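Local structure of probable porin (Pseudomonas aeruginosa, 4FSO) at residues Met122-Pro127 / Thr159-Tyr164; Tyr200-Asn203 / Leu207-Tyr210; Arg216-Gln221 / Gly255-Arg260; Leu265-Tyr268 / His273-Ser276. The protein folds into an outer-membrane beta-barrel and probably acts as a porin, letting small solutes pass through the membrane. All coordinates share one frame; numbering follows the deposited sequence.

Contact 1 (Met122-Pro127 / Thr159-Tyr164); sequences MLPDMP and TRLERY
Leu161 shows how one branched side chain can receive two neighbours at once, each on a different methyl. Its CG lies anti to the carbonyl carbon (chi1 -57°), which aims the branch at the segment Met122-Pro127. CD1, the methyl that prolongs the chain, reaches the ring of Pro124, with Leu161 CD1 lying 3.9 Å from Pro124 CG; the two side chains slant across one another rather than running alongside. The other methyl serves Met122, whose sulfur SD comes to 4.2 Å from Leu161 CD2. Met122 is extended about CB-CG and then turns at the thioether (chi3 63°), bringing its terminal methyl round toward the next inward-pointing residue of the strand, where Met122 CE stands 4.4 Å from Thr159 CG2, a loose approach. The closest contacts are thus between carbon and sulfur atoms of side chains, and 165 Å² is buried between the segments, both sides summed. Thr159 and Leu161 belong to strand 154-165 of the barrel wall, which is hydrogen-bonded through its backbone to Phe193 and Ala195 on one flank and to His142 and Ala144 on the other. Met122-Pro127 instead folds against the inside of that wall, consistent with the inserted loops that narrow the channel in OprD-family porins. Phe141 and Leu129 each touch both Pro124 and Leu161.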
loop_
_atom_site.group_PDB
_atom_site.type_symbol
_atom_site.label_atom_id
_atom_site.label_comp_id
_atom_site.label_asym_id
_atom_site.label_seq_id
_atom_site.Cartn_x
_atom_site.Cartn_y
_atom_site.Cartn_z
ATOM N N MET A 122 0.805 7.063 -13.780
ATOM C CA MET A 122 0.876 5.721 -13.218
ATOM C C MET A 122 0.501 5.612 -11.727
ATOM O O MET A 122 0.900 6.451 -10.898
ATOM C CB MET A 122 2.294 5.172 -13.404
ATOM C CG MET A 122 2.566 4.556 -14.742
ATOM S SD MET A 122 4.276 4.028 -14.820
ATOM C CE MET A 122 4.265 2.798 -13.516
ATOM N N LEU A 123 -0.249 4.556 -11.409
ATOM C CA LEU A 123 -0.450 4.113 -10.031
ATOM C C LEU A 123 0.324 2.818 -9.738
ATOM O O LEU A 123 -0.204 1.717 -9.921
ATOM C CB LEU A 123 -1.939 3.893 -9.754
ATOM C CG LEU A 123 -2.899 5.059 -10.013
ATOM C CD1 LEU A 123 -4.310 4.773 -9.467
ATOM C CD2 LEU A 123 -2.333 6.281 -9.389
ATOM N N PRO A 124 1.582 2.938 -9.285
ATOM C CA PRO A 124 2.354 1.717 -9.027
ATOM C C PRO A 124 1.815 0.945 -7.821
ATOM O O PRO A 124 1.425 1.556 -6.836
ATOM C CB PRO A 124 3.766 2.246 -8.739
ATOM C CG PRO A 124 3.759 3.689 -9.206
ATOM C CD PRO A 124 2.361 4.155 -9.006
ATOM N N ASP A 125 1.774 -0.378 -7.922
ATOM C CA ASP A 125 1.430 -1.221 -6.791
ATOM C C ASP A 125 2.377 -2.412 -6.722
ATOM O O ASP A 125 2.208 -3.388 -7.444
ATOM C CB ASP A 125 -0.009 -1.704 -6.894
ATOM C CG ASP A 125 -0.608 -2.012 -5.544
ATOM O OD1 ASP A 125 -0.208 -1.355 -4.555
ATOM O OD2 ASP A 125 -1.482 -2.898 -5.470
ATOM N N MET A 126 3.374 -2.327 -5.846
ATOM C CA MET A 126 4.456 -3.320 -5.796
ATOM C C MET A 126 5.238 -3.174 -4.475
ATOM O O MET A 126 5.174 -2.127 -3.850
ATOM C CB MET A 126 5.379 -3.129 -7.010
ATOM C CG MET A 126 5.813 -1.676 -7.256
ATOM S SD MET A 126 7.400 -1.568 -8.081
ATOM C CE MET A 126 8.402 -2.685 -7.034
ATOM N N PRO A 127 5.981 -4.215 -4.050
ATOM C CA PRO A 127 6.669 -4.186 -2.741
ATOM C C PRO A 127 7.531 -2.949 -2.431
ATOM O O PRO A 127 7.545 -2.512 -1.282
ATOM C CB PRO A 127 7.532 -5.458 -2.782
ATOM C CG PRO A 127 6.695 -6.395 -3.594
ATOM C CD PRO A 127 6.179 -5.514 -4.716
ATOM N N THR A 159 10.816 -0.481 -13.684
ATOM C CA THR A 159 10.071 0.744 -13.504
ATOM C C THR A 159 10.974 1.905 -13.124
ATOM O O THR A 159 11.756 1.823 -12.182
ATOM C CB THR A 159 9.007 0.551 -12.401
ATOM O OG1 THR A 159 8.060 -0.441 -12.818
ATOM C CG2 THR A 159 8.292 1.854 -12.094
ATOM N N ARG A 160 10.834 3.001 -13.851
ATOM C CA ARG A 160 11.592 4.211 -13.581
ATOM C C ARG A 160 10.631 5.389 -13.398
ATOM O O ARG A 160 9.797 5.690 -14.278
ATOM C CB ARG A 160 12.584 4.467 -14.727
ATOM C CG ARG A 160 13.203 5.863 -14.725
ATOM C CD ARG A 160 14.344 5.969 -15.732
ATOM N NE ARG A 160 15.341 4.911 -15.564
ATOM C CZ ARG A 160 16.624 5.124 -15.283
ATOM N NH1 ARG A 160 17.074 6.364 -15.137
ATOM N NH2 ARG A 160 17.459 4.099 -15.152
ATOM N N LEU A 161 10.722 6.050 -12.252
ATOM C CA LEU A 161 9.785 7.140 -11.957
ATOM C C LEU A 161 10.479 8.476 -11.731
ATOM O O LEU A 161 11.323 8.629 -10.844
ATOM C CB LEU A 161 8.880 6.788 -10.770
ATOM C CG LEU A 161 8.083 5.493 -10.947
ATOM C CD1 LEU A 161 7.397 5.068 -9.665
ATOM C CD2 LEU A 161 7.072 5.639 -12.074
ATOM N N GLU A 162 10.094 9.445 -12.543
ATOM C CA GLU A 162 10.717 10.751 -12.531
ATOM C C GLU A 162 10.012 11.714 -11.581
ATOM O O GLU A 162 10.661 12.420 -10.813
ATOM C CB GLU A 162 10.712 11.326 -13.949
ATOM C CG GLU A 162 11.362 10.423 -14.991
ATOM C CD GLU A 162 12.870 10.227 -14.770
ATOM O OE1 GLU A 162 13.495 11.018 -14.020
ATOM O OE2 GLU A 162 13.434 9.272 -15.349
ATOM N N ARG A 163 8.681 11.731 -11.639
ATOM C CA ARG A 163 7.891 12.730 -10.924
ATOM C C ARG A 163 6.724 12.105 -10.173
ATOM O O ARG A 163 6.444 10.912 -10.306
ATOM C CB ARG A 163 7.332 13.783 -11.895
ATOM C CG ARG A 163 8.370 14.617 -12.620
ATOM C CD ARG A 163 9.149 15.493 -11.659
ATOM N NE ARG A 163 10.130 16.330 -12.347
ATOM N N TYR A 164 6.033 12.928 -9.396
ATOM C CA TYR A 164 4.858 12.466 -8.685
ATOM C C TYR A 164 4.000 13.626 -8.226
ATOM O O TYR A 164 4.478 14.744 -8.099
ATOM C CB TYR A 164 5.256 11.555 -7.512
ATOM C CG TYR A 164 5.305 12.203 -6.142
ATOM C CD1 TYR A 164 6.199 13.227 -5.860
ATOM C CD2 TYR A 164 4.471 11.764 -5.122
ATOM C CE1 TYR A 164 6.245 13.804 -4.613
ATOM C CE2 TYR A 164 4.508 12.332 -3.877
ATOM C CZ TYR A 164 5.402 13.352 -3.616
ATOM O OH TYR A 164 5.449 13.921 -2.351
#

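Contact 2 (Tyr200-Asn203 / Leu207-Tyr210)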
loop_
_atom_site.group_PDB
_atom_site.type_symbol
_atom_site.label_atom_id
_atom_site.label_comp_id
_atom_site.label_asym_id
_atom_site.label_seq_id
_atom_site.Cartn_x
_atom_site.Cartn_y
_atom_site.Cartn_z
ATOM N N TYR A 200 8.394 -15.436 -9.039
ATOM C CA TYR A 200 8.406 -16.845 -9.432
ATOM C C TYR A 200 7.261 -17.540 -8.737
ATOM O O TYR A 200 7.225 -17.594 -7.509
ATOM C CB TYR A 200 9.724 -17.480 -9.031
ATOM C CG TYR A 200 9.891 -18.936 -9.438
ATOM C CD1 TYR A 200 9.087 -19.517 -10.418
ATOM C CD2 TYR A 200 10.864 -19.728 -8.837
ATOM C CE1 TYR A 200 9.253 -20.852 -10.776
ATOM C CE2 TYR A 200 11.037 -21.047 -9.190
ATOM C CZ TYR A 200 10.237 -21.609 -10.154
ATOM O OH TYR A 200 10.430 -22.933 -10.485
ATOM N N GLN A 201 6.309 -18.055 -9.513
ATOM C CA GLN A 201 5.188 -18.784 -8.926
ATOM C C GLN A 201 5.498 -20.270 -8.970
ATOM O O GLN A 201 5.161 -20.958 -9.926
ATOM C CB GLN A 201 3.851 -18.459 -9.614
ATOM C CG GLN A 201 2.603 -19.088 -8.932
ATOM C CD GLN A 201 2.066 -18.291 -7.717
ATOM O OE1 GLN A 201 1.805 -17.085 -7.802
ATOM N NE2 GLN A 201 1.889 -18.981 -6.589
ATOM N N VAL A 202 6.160 -20.739 -7.916
ATOM C CA VAL A 202 6.639 -22.108 -7.811
ATOM C C VAL A 202 5.524 -23.122 -7.989
ATOM O O VAL A 202 5.647 -24.034 -8.804
ATOM C CB VAL A 202 7.304 -22.334 -6.466
ATOM C CG1 VAL A 202 8.014 -23.667 -6.463
ATOM C CG2 VAL A 202 8.279 -21.190 -6.170
ATOM N N ASN A 203 4.448 -22.965 -7.221
ATOM C CA ASN A 203 3.203 -23.694 -7.475
ATOM C C ASN A 203 1.991 -22.833 -7.284
ATOM O O ASN A 203 2.074 -21.647 -6.970
ATOM C CB ASN A 203 2.973 -24.889 -6.540
ATOM C CG ASN A 203 4.184 -25.282 -5.761
ATOM O OD1 ASN A 203 4.412 -24.775 -4.666
ATOM N ND2 ASN A 203 4.955 -26.233 -6.295
ATOM N N LEU A 207 4.404 -18.399 -4.040
ATOM C CA LEU A 207 4.952 -17.343 -4.858
ATOM C C LEU A 207 6.205 -16.729 -4.191
ATOM O O LEU A 207 6.192 -16.328 -3.028
ATOM C CB LEU A 207 3.859 -16.303 -5.115
ATOM C CG LEU A 207 4.202 -14.880 -5.555
ATOM C CD1 LEU A 207 4.957 -14.874 -6.871
ATOM C CD2 LEU A 207 2.930 -14.044 -5.663
ATOM N N LEU A 208 7.294 -16.692 -4.951
ATOM C CA LEU A 208 8.572 -16.169 -4.492
ATOM C C LEU A 208 8.804 -14.827 -5.152
ATOM O O LEU A 208 8.421 -14.617 -6.295
ATOM C CB LEU A 208 9.715 -17.137 -4.852
ATOM C CG LEU A 208 10.135 -18.141 -3.782
ATOM C CD1 LEU A 208 8.912 -18.678 -3.047
ATOM C CD2 LEU A 208 10.897 -19.264 -4.433
ATOM N N GLN A 209 9.434 -13.915 -4.434
ATOM C CA GLN A 209 9.553 -12.566 -4.934
ATOM C C GLN A 209 10.902 -11.955 -4.633
ATOM O O GLN A 209 11.322 -11.897 -3.486
ATOM C CB GLN A 209 8.508 -11.685 -4.285
ATOM C CG GLN A 209 7.086 -11.980 -4.639
ATOM C CD GLN A 209 6.173 -10.862 -4.139
ATOM O OE1 GLN A 209 6.022 -10.652 -2.925
ATOM N NE2 GLN A 209 5.595 -10.112 -5.072
ATOM N N TYR A 210 11.572 -11.468 -5.660
ATOM C CA TYR A 210 12.740 -10.669 -5.419
ATOM C C TYR A 210 12.511 -9.325 -6.081
ATOM O O TYR A 210 11.944 -9.261 -7.164
ATOM C CB TYR A 210 14.010 -11.331 -5.978
ATOM C CG TYR A 210 15.217 -10.440 -5.815
ATOM C CD1 TYR A 210 15.776 -10.232 -4.560
ATOM C CD2 TYR A 210 15.762 -9.766 -6.893
ATOM C CE1 TYR A 210 16.844 -9.391 -4.381
ATOM C CE2 TYR A 210 16.839 -8.909 -6.724
ATOM C CZ TYR A 210 17.376 -8.735 -5.463
ATOM O OH TYR A 210 18.455 -7.911 -5.273
#
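Gln201 swings its amide over Leu207 with CG anti to the backbone N (chi1 -174°) and a bend at chi2 (82°), and the two side chains meet at about a right angle. Its oxygen, Gln201 OE1, lies 3.5 Å from Leu207 CB, while the nitrogen is engaged within its own strand: Gln201 NE2 donates to Asn203 O at 2.7 Å, with the acceptor close to the amide plane, which fixes the rotation of the group. Val202 has CG2 beside its backbone N and anti to the carbonyl carbon, and there Val202 CG2 meets Leu208 CD2 at 3.7 Å. The same methyl sits over one face of the Tyr200 ring, displaced toward the rim. These residues form the end of the hairpin of strands 193-203 and 206-215, where a classic beta bulge makes Val202 and Asn203 share one partner residue across the sheet. Ahead of the bulge Tyr200 and Leu208 form an antiparallel hydrogen-bonded pair: Leu208 N binds Tyr200 O at 2.7 Å, almost straight at 176°, and Tyr200 N returns the bond to Leu208 O at 2.9 Å. On the face occupied by Leu207, Gln209 bonds through its amide to Asp199 and Tyr223 on the two neighbouring strands.

Contact 3 (Arg216-Gln221 / Gly255-Arg260)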
loop_
_atom_site.group_PDB
_atom_site.type_symbol
_atom_site.label_atom_id
_atom_site.label_comp_id
_atom_site.label_asym_id
_atom_site.label_seq_id
_atom_site.Cartn_x
_atom_site.Cartn_y
_atom_site.Cartn_z
ATOM N N ARG A 216 17.246 7.369 -6.215
ATOM C CA ARG A 216 18.616 7.756 -6.556
ATOM C C ARG A 216 19.097 8.932 -5.696
ATOM O O ARG A 216 18.439 9.970 -5.638
ATOM C CB ARG A 216 18.729 8.085 -8.055
ATOM C CG ARG A 216 20.149 8.402 -8.592
ATOM N N ASN A 217 20.236 8.740 -5.025
ATOM C CA ASN A 217 20.833 9.711 -4.087
ATOM C C ASN A 217 20.174 9.815 -2.727
ATOM O O ASN A 217 20.395 10.766 -1.985
ATOM C CB ASN A 217 21.048 11.096 -4.706
ATOM C CG ASN A 217 22.238 11.115 -5.646
ATOM O OD1 ASN A 217 23.257 10.457 -5.397
ATOM N ND2 ASN A 217 22.106 11.838 -6.744
ATOM N N VAL A 218 19.376 8.817 -2.390
ATOM C CA VAL A 218 18.805 8.750 -1.073
ATOM C C VAL A 218 19.104 7.365 -0.543
ATOM O O VAL A 218 19.792 7.210 0.472
ATOM C CB VAL A 218 17.295 8.987 -1.128
ATOM C CG1 VAL A 218 16.636 8.848 0.280
ATOM C CG2 VAL A 218 17.021 10.346 -1.758
ATOM N N TYR A 219 18.602 6.357 -1.249
ATOM C CA TYR A 219 18.606 5.001 -0.714
ATOM C C TYR A 219 18.456 3.939 -1.765
ATOM O O TYR A 219 17.820 4.140 -2.813
ATOM C CB TYR A 219 17.526 4.808 0.390
ATOM C CG TYR A 219 16.068 4.585 -0.069
ATOM C CD1 TYR A 219 15.605 3.320 -0.419
ATOM C CD2 TYR A 219 15.150 5.640 -0.093
ATOM C CE1 TYR A 219 14.292 3.119 -0.809
ATOM C CE2 TYR A 219 13.811 5.447 -0.473
ATOM C CZ TYR A 219 13.386 4.188 -0.832
ATOM O OH TYR A 219 12.070 4.000 -1.233
ATOM N N ARG A 220 19.056 2.798 -1.458
ATOM C CA ARG A 220 18.808 1.573 -2.192
ATOM C C ARG A 220 18.134 0.554 -1.259
ATOM O O ARG A 220 18.348 0.547 -0.040
ATOM C CB ARG A 220 20.097 1.029 -2.837
ATOM C CG ARG A 220 21.317 0.968 -1.927
ATOM C CD ARG A 220 22.572 0.437 -2.671
ATOM N NE ARG A 220 23.276 1.460 -3.461
ATOM C CZ ARG A 220 24.511 1.901 -3.212
ATOM N NH1 ARG A 220 25.207 1.412 -2.192
ATOM N NH2 ARG A 220 25.055 2.834 -3.989
ATOM N N GLN A 221 17.313 -0.297 -1.848
ATOM C CA GLN A 221 16.503 -1.217 -1.102
ATOM C C GLN A 221 16.361 -2.542 -1.875
ATOM O O GLN A 221 16.090 -2.547 -3.073
ATOM C CB GLN A 221 15.140 -0.549 -0.851
ATOM C CG GLN A 221 14.190 -1.294 0.071
ATOM C CD GLN A 221 13.014 -0.413 0.511
ATOM O OE1 GLN A 221 11.951 -0.397 -0.119
ATOM N NE2 GLN A 221 13.210 0.325 1.595
ATOM N N GLY A 255 20.747 11.343 5.631
ATOM C CA GLY A 255 21.787 10.893 4.734
ATOM C C GLY A 255 22.050 9.425 5.030
ATOM O O GLY A 255 21.666 8.570 4.236
ATOM N N LYS A 256 22.663 9.130 6.178
ATOM C CA LYS A 256 22.918 7.735 6.609
ATOM C C LYS A 256 21.674 6.896 6.902
ATOM O O LYS A 256 20.880 7.223 7.782
ATOM C CB LYS A 256 23.822 7.699 7.846
ATOM C CG LYS A 256 24.209 6.301 8.281
ATOM N N ILE A 257 21.529 5.796 6.168
ATOM C CA ILE A 257 20.357 4.935 6.271
ATOM C C ILE A 257 20.805 3.482 6.358
ATOM O O ILE A 257 21.583 3.019 5.532
ATOM C CB ILE A 257 19.357 5.144 5.081
ATOM C CG1 ILE A 257 18.678 6.506 5.189
ATOM C CG2 ILE A 257 18.269 4.048 5.032
ATOM C CD1 ILE A 257 17.859 6.886 3.971
ATOM N N ASP A 258 20.312 2.769 7.364
ATOM C CA ASP A 258 20.732 1.401 7.617
ATOM C C ASP A 258 19.585 0.611 8.276
ATOM O O ASP A 258 19.257 0.804 9.466
ATOM C CB ASP A 258 21.993 1.421 8.492
ATOM C CG ASP A 258 22.332 0.050 9.086
ATOM O OD1 ASP A 258 22.284 -0.946 8.325
ATOM O OD2 ASP A 258 22.639 -0.026 10.311
ATOM N N ASN A 259 18.981 -0.291 7.506
ATOM C CA ASN A 259 17.798 -0.973 7.973
ATOM C C ASN A 259 17.527 -2.319 7.356
ATOM O O ASN A 259 17.509 -2.483 6.156
ATOM C CB ASN A 259 16.555 -0.082 7.785
ATOM C CG ASN A 259 15.290 -0.747 8.271
ATOM O OD1 ASN A 259 15.006 -0.711 9.446
ATOM N ND2 ASN A 259 14.542 -1.370 7.375
ATOM N N ARG A 260 17.231 -3.275 8.211
ATOM C CA ARG A 260 16.589 -4.491 7.759
ATOM C C ARG A 260 15.188 -4.601 8.359
ATOM O O ARG A 260 14.985 -4.431 9.564
ATOM C CB ARG A 260 17.485 -5.727 8.020
ATOM C CG ARG A 260 18.642 -5.747 7.029
ATOM C CD ARG A 260 19.916 -6.319 7.576
ATOM N NE ARG A 260 20.396 -5.705 8.821
ATOM C CZ ARG A 260 20.823 -4.451 8.948
ATOM N NH1 ARG A 260 20.797 -3.610 7.918
ATOM N NH2 ARG A 260 21.270 -4.040 10.120
HETATM O O HOH W 1 20.208 9.206 2.045
#
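The backbones of Arg216-Gln221 and Gly255-Arg260 approach without pairing as strands, the CA atoms of Val218 and Gly255 remaining 6.9 Å apart, because strand 236-248 stands between the strands that these segments lead into. A water fills the interval: it donates to Val218 O at 2.6 Å and to Gly255 O at 2.7 Å, linking two carbonyls that could not bond to each other. Beside this bridge, Ile257 sends in its longer branch. With CG1 anti to the carbonyl carbon and the chain extended beyond it, the terminal methyl arrives near the backbone of Val218, and Ile257 CD1 lies 4.0 Å from Val218 O and 4.4 Å from Val218 CG1. The same methyl touches Tyr219 through its CB, with Ile257 CD1 and Tyr219 CB 4.2 Å apart. The ring of Tyr219 itself leads away, since its CG lies between the backbone N and carbonyl carbon (chi1 79°); Val218 CG1 and Gln221 CB border its edge, and Leu291 also packs on the side chain. Within Gly255-Arg260, Arg260 NH1 makes a salt bridge to Asp258 OD1 at 3.1 Å, while Asp258 OD2 accepts from the backbone of Ala285. At this loop-bearing end of the barrel, the polar part of the contact is carried by a water that donates to both carbonyls, while Ile257 CD1, packing against Val218 and Tyr219, supplies the apolar part.

Contact 4 (Leu265-Tyr268 / His273-Ser276)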
loop_
_atom_site.group_PDB
_atom_site.type_symbol
_atom_site.label_atom_id
_atom_site.label_comp_id
_atom_site.label_asym_id
_atom_site.label_seq_id
_atom_site.Cartn_x
_atom_site.Cartn_y
_atom_site.Cartn_z
ATOM N N LEU A 265 3.328 -12.641 8.427
ATOM C CA LEU A 265 1.935 -12.736 8.788
ATOM C C LEU A 265 1.431 -14.145 8.462
ATOM O O LEU A 265 1.704 -14.697 7.390
ATOM C CB LEU A 265 1.132 -11.658 8.065
ATOM C CG LEU A 265 -0.366 -11.554 8.375
ATOM C CD1 LEU A 265 -0.654 -10.647 9.569
ATOM C CD2 LEU A 265 -1.112 -11.074 7.137
ATOM N N LEU A 266 0.715 -14.724 9.419
ATOM C CA LEU A 266 0.085 -16.034 9.278
ATOM C C LEU A 266 -1.431 -15.927 9.473
ATOM O O LEU A 266 -1.893 -15.287 10.427
ATOM C CB LEU A 266 0.639 -16.985 10.332
ATOM C CG LEU A 266 1.778 -17.918 9.956
ATOM C CD1 LEU A 266 2.735 -17.256 8.981
ATOM C CD2 LEU A 266 2.485 -18.310 11.237
ATOM N N ALA A 267 -2.212 -16.540 8.587
ATOM C CA ALA A 267 -3.657 -16.529 8.784
ATOM C C ALA A 267 -4.277 -17.901 8.595
ATOM O O ALA A 267 -3.771 -18.749 7.839
ATOM C CB ALA A 267 -4.325 -15.529 7.901
ATOM N N TYR A 268 -5.361 -18.113 9.330
ATOM C CA TYR A 268 -6.167 -19.301 9.186
ATOM C C TYR A 268 -7.628 -18.889 8.975
ATOM O O TYR A 268 -8.210 -18.138 9.775
ATOM C CB TYR A 268 -6.018 -20.263 10.380
ATOM C CG TYR A 268 -6.873 -21.480 10.161
ATOM C CD1 TYR A 268 -6.698 -22.262 9.027
ATOM C CD2 TYR A 268 -7.894 -21.818 11.037
ATOM C CE1 TYR A 268 -7.489 -23.364 8.786
ATOM C CE2 TYR A 268 -8.691 -22.922 10.801
ATOM C CZ TYR A 268 -8.479 -23.692 9.673
ATOM O OH TYR A 268 -9.253 -24.796 9.416
ATOM N N HIS A 273 -14.572 -16.762 8.924
ATOM C CA HIS A 273 -13.765 -16.375 10.067
ATOM C C HIS A 273 -12.286 -16.468 9.733
ATOM O O HIS A 273 -11.827 -17.385 9.042
ATOM C CB HIS A 273 -14.086 -17.242 11.287
ATOM C CG HIS A 273 -15.492 -17.091 11.789
ATOM N ND1 HIS A 273 -15.818 -16.291 12.863
ATOM C CD2 HIS A 273 -16.655 -17.647 11.367
ATOM C CE1 HIS A 273 -17.121 -16.360 13.085
ATOM N NE2 HIS A 273 -17.651 -17.175 12.192
ATOM N N THR A 274 -11.543 -15.499 10.237
ATOM C CA THR A 274 -10.145 -15.384 9.921
ATOM C C THR A 274 -9.435 -14.872 11.147
ATOM O O THR A 274 -9.765 -13.800 11.672
ATOM C CB THR A 274 -9.933 -14.411 8.758
ATOM O OG1 THR A 274 -10.848 -14.735 7.704
ATOM C CG2 THR A 274 -8.507 -14.504 8.238
ATOM N N LEU A 275 -8.473 -15.670 11.600
ATOM C CA LEU A 275 -7.586 -15.303 12.692
ATOM C C LEU A 275 -6.188 -15.103 12.133
ATOM O O LEU A 275 -5.654 -15.960 11.445
ATOM C CB LEU A 275 -7.585 -16.370 13.787
ATOM C CG LEU A 275 -6.886 -15.873 15.050
ATOM C CD1 LEU A 275 -7.720 -14.787 15.689
ATOM C CD2 LEU A 275 -6.643 -16.999 16.029
ATOM N N SER A 276 -5.611 -13.945 12.396
ATOM C CA SER A 276 -4.296 -13.631 11.865
ATOM C C SER A 276 -3.346 -13.156 12.958
ATOM O O SER A 276 -3.715 -12.351 13.835
ATOM C CB SER A 276 -4.396 -12.596 10.757
ATOM O OG SER A 276 -5.420 -12.944 9.847
#
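Tyr268, Ser276 and Leu275 have the most surface covered here, and they divide between the two faces of an antiparallel hairpin. Tyr268 pairs directly with Leu275: Tyr268 N donates to Leu275 O at 3.0 Å, and Leu275 N answers to Tyr268 O at 3.1 Å. Their side chains leave the sheet on the same face but diverge at their ends. Tyr268 holds its CG opposite the backbone N (chi1 -180°), carrying the ring away from Leu275, and its hydroxyl is hydrogen-bonded to Gln270; Leu275 packs instead on Leu317 of the next strand. Ser276 occupies the other face, paired with Ala267 at a non-hydrogen-bonded site where the CA atoms of Ser276 and Ala267 are 4.3 Å apart. Its OG stands beside the backbone N, turned over the small partner, so that Ser276 OG lies 3.4 Å from Ala267 CB. Leu265 approaches from farther along the same face, with Leu265 CD1 4.4 Å from Ser276 CB. Weak CA-H...O contacts supplement the paired bonds, among them Ser276 CA to Leu266 O at 3.3 Å and Thr274 CA to Tyr268 O at 3.4 Å. The strands, 258-270 and 273-283, are successive staves of the porin barrel. With its backbone polar groups paired in the sheet, the face of Leu266, Tyr268 and Leu275 probably turns to the membrane, consistent with the detergent bound near Leu266, while the serine hydroxyl is kept on the opposite face.

Overall arrangement
Contacts 2 and 4 are surface hairpins, joining strands adjacent in both sequence and barrel, and both rest on reciprocal backbone hydrogen bonds with side chains sorted to two faces. Contacts 1 and 3 are buried and join segments more than thirty residues apart that do not pair: contact 1 is made by carbon and sulfur contacts and lies nearest the centre of the chain, whereas contact 3, among the loops, adds a bridging water to its isoleucine packing. Strand 258-270 serves contacts 3 and 4 at its two ends, with centres about 33 Å apart. Contact 1 touches contact 2 through Pro127 and Gln209, so the inserted segment also reaches strand 206-215, two strands along the wall.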